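Local structure of thioesterase (Streptomyces sp. WAC02707, 6VAP) at residues Phe95-Gly100 against Gly230-Leu235. The protein probably removes acyl groups from stalled carrier domains by hydrolysing their thioesters, as a type II thioesterase of the α/β-hydrolase superfamily in borrelidin biosynthesis. Numbering follows the deposited sequence.
Sequences FGHSMG and GGHFYL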
loop_
_atom_site.group_PDB
_atom_site.type_symbol
_atom_site.label_atom_id
_atom_site.label_comp_id
_atom_site.label_asym_id
_atom_site.label_seq_id
_atom_site.Cartn_x
_atom_site.Cartn_y
_atom_site.Cartn_z
ATOM N N PHE A 95 -5.047 2.390 0.021
ATOM C CA PHE A 95 -4.820 1.213 0.845
ATOM C C PHE A 95 -3.447 0.658 0.511
ATOM O O PHE A 95 -3.145 0.392 -0.659
ATOM C CB PHE A 95 -5.900 0.147 0.624
ATOM C CG PHE A 95 -5.695 -1.081 1.445
ATOM C CD1 PHE A 95 -4.852 -2.074 1.026
ATOM C CD2 PHE A 95 -6.386 -1.251 2.649
ATOM C CE1 PHE A 95 -4.655 -3.224 1.833
ATOM C CE2 PHE A 95 -6.204 -2.356 3.419
ATOM C CZ PHE A 95 -5.304 -3.338 3.018
ATOM N N GLY A 96 -2.613 0.492 1.538
ATOM C CA GLY A 96 -1.304 -0.126 1.343
ATOM C C GLY A 96 -1.028 -1.183 2.395
ATOM O O GLY A 96 -1.308 -0.961 3.575
ATOM N N HIS A 97 -0.438 -2.303 2.006
ATOM C CA HIS A 97 0.009 -3.325 2.934
ATOM C C HIS A 97 1.530 -3.311 2.999
ATOM O O HIS A 97 2.198 -3.274 1.966
ATOM C CB HIS A 97 -0.511 -4.683 2.487
ATOM C CG HIS A 97 -0.123 -5.795 3.401
ATOM N ND1 HIS A 97 -0.519 -5.856 4.720
ATOM C CD2 HIS A 97 0.646 -6.886 3.183
ATOM C CE1 HIS A 97 -0.024 -6.951 5.272
ATOM N NE2 HIS A 97 0.697 -7.586 4.364
ATOM N N SER A 98 2.066 -3.327 4.217
ATOM C CA SER A 98 3.496 -3.414 4.487
ATOM C C SER A 98 4.197 -2.275 3.776
ATOM O O SER A 98 3.874 -1.114 4.010
ATOM C CB SER A 98 4.045 -4.784 4.111
ATOM O OG SER A 98 5.270 -5.040 4.785
ATOM N N MET A 99 5.141 -2.568 2.898
ATOM C CA MET A 99 5.810 -1.485 2.191
ATOM C C MET A 99 4.806 -0.600 1.451
ATOM O O MET A 99 4.965 0.626 1.401
ATOM C CB MET A 99 6.840 -2.048 1.222
ATOM C CG MET A 99 7.651 -1.002 0.485
ATOM S SD MET A 99 7.176 -0.781 -1.249
ATOM C CE MET A 99 7.694 -2.323 -1.914
ATOM N N GLY A 100 3.757 -1.198 0.883
ATOM C CA GLY A 100 2.713 -0.411 0.253
ATOM C C GLY A 100 2.102 0.632 1.167
ATOM O O GLY A 100 1.586 1.647 0.684
ATOM N N GLY A 230 -3.283 -12.704 13.979
ATOM C CA GLY A 230 -2.383 -13.194 12.965
ATOM C C GLY A 230 -1.132 -12.336 12.911
ATOM O O GLY A 230 -0.912 -11.437 13.736
ATOM N N GLY A 231 -0.312 -12.645 11.915
ATOM C CA GLY A 231 0.978 -12.011 11.731
ATOM C C GLY A 231 0.980 -11.032 10.588
ATOM O O GLY A 231 -0.044 -10.414 10.320
ATOM N N HIS A 232 2.128 -10.892 9.923
ATOM C CA HIS A 232 2.335 -9.834 8.940
ATOM C C HIS A 232 1.350 -9.924 7.785
ATOM O O HIS A 232 1.015 -8.904 7.183
ATOM C CB HIS A 232 3.758 -9.901 8.387
ATOM C CG HIS A 232 4.199 -8.641 7.713
ATOM N ND1 HIS A 232 4.405 -7.457 8.394
ATOM C CD2 HIS A 232 4.481 -8.385 6.414
ATOM C CE1 HIS A 232 4.812 -6.531 7.544
ATOM N NE2 HIS A 232 4.858 -7.067 6.336
ATOM N N PHE A 233 0.920 -11.131 7.427
ATOM C CA PHE A 233 -0.111 -11.345 6.414
ATOM C C PHE A 233 -1.430 -11.853 7.001
ATOM O O PHE A 233 -2.109 -12.733 6.434
ATOM C CB PHE A 233 0.422 -12.271 5.339
ATOM C CG PHE A 233 1.378 -11.563 4.389
ATOM C CD1 PHE A 233 2.698 -11.387 4.728
ATOM C CD2 PHE A 233 0.931 -11.056 3.192
ATOM C CE1 PHE A 233 3.583 -10.740 3.862
ATOM C CE2 PHE A 233 1.790 -10.409 2.313
ATOM C CZ PHE A 233 3.135 -10.263 2.658
ATOM N N TYR A 234 -1.769 -11.309 8.180
ATOM C CA TYR A 234 -3.100 -11.514 8.742
ATOM C C TYR A 234 -4.198 -11.290 7.705
ATOM O O TYR A 234 -5.238 -11.942 7.744
ATOM C CB TYR A 234 -3.311 -10.568 9.928
ATOM C CG TYR A 234 -3.572 -9.163 9.425
ATOM C CD1 TYR A 234 -2.534 -8.357 9.018
ATOM C CD2 TYR A 234 -4.873 -8.670 9.308
ATOM C CE1 TYR A 234 -2.778 -7.071 8.509
ATOM C CE2 TYR A 234 -5.119 -7.417 8.791
ATOM C CZ TYR A 234 -4.071 -6.633 8.387
ATOM O OH TYR A 234 -4.327 -5.403 7.896
ATOM N N LEU A 235 -4.011 -10.372 6.781
ATOM C CA LEU A 235 -5.127 -9.935 5.954
ATOM C C LEU A 235 -5.630 -11.024 5.019
ATOM O O LEU A 235 -6.758 -10.931 4.517
ATOM C CB LEU A 235 -4.692 -8.694 5.145
ATOM C CG LEU A 235 -3.813 -8.900 3.915
ATOM C CD1 LEU A 235 -3.626 -7.500 3.231
ATOM C CD2 LEU A 235 -2.466 -9.456 4.233
#
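Ser98 OG and His232 NE2 share a short hydrogen bond of 2.6 Å, the oxygen lying at the edge of the imidazole, in its plane; either atom could be the donor. Ser98 OG stands anti to the backbone N (chi1 -159°), which carries it to that ring edge. At the far side of the ring His232 ND1 bonds Asp204, completing what is very probably the Ser-His-Asp triad of this α/β-hydrolase. Ser98 sits on what looks like the nucleophile elbow (GxSxG, Gly96 to Gly100) of the fold, with the positive phi (56°) expected of that strained turn between strand and helix.

Aromatic and apolar packing centres on His97. Its edge points at the face of Phe233, NE2 lying 3.7 Å from Phe233 CE2, with the planes at 67°. Leu235 CD2 lies over one face of the His97 imidazole in a CH-pi contact, 3.9 Å from the ring centroid, while Ser98 CB lies over the opposite face. In the imidazole plane, CE1 abuts His232 O at 2.9 Å; the angle is too poor for NE2 to bond that oxygen, and ND1, on the same ring, is hydrogen-bonded to Ser124 OG.

Ser124 also bonds Tyr234 OH, tying both segments to the end of strand 120-124. Strand 92-97 runs into helix 99-113 through the elbow, while Gly230-Leu235 lies in the loop between strand 223-228 and helix 239-250, whose Ile242 touches Phe95, Tyr234 and Leu235.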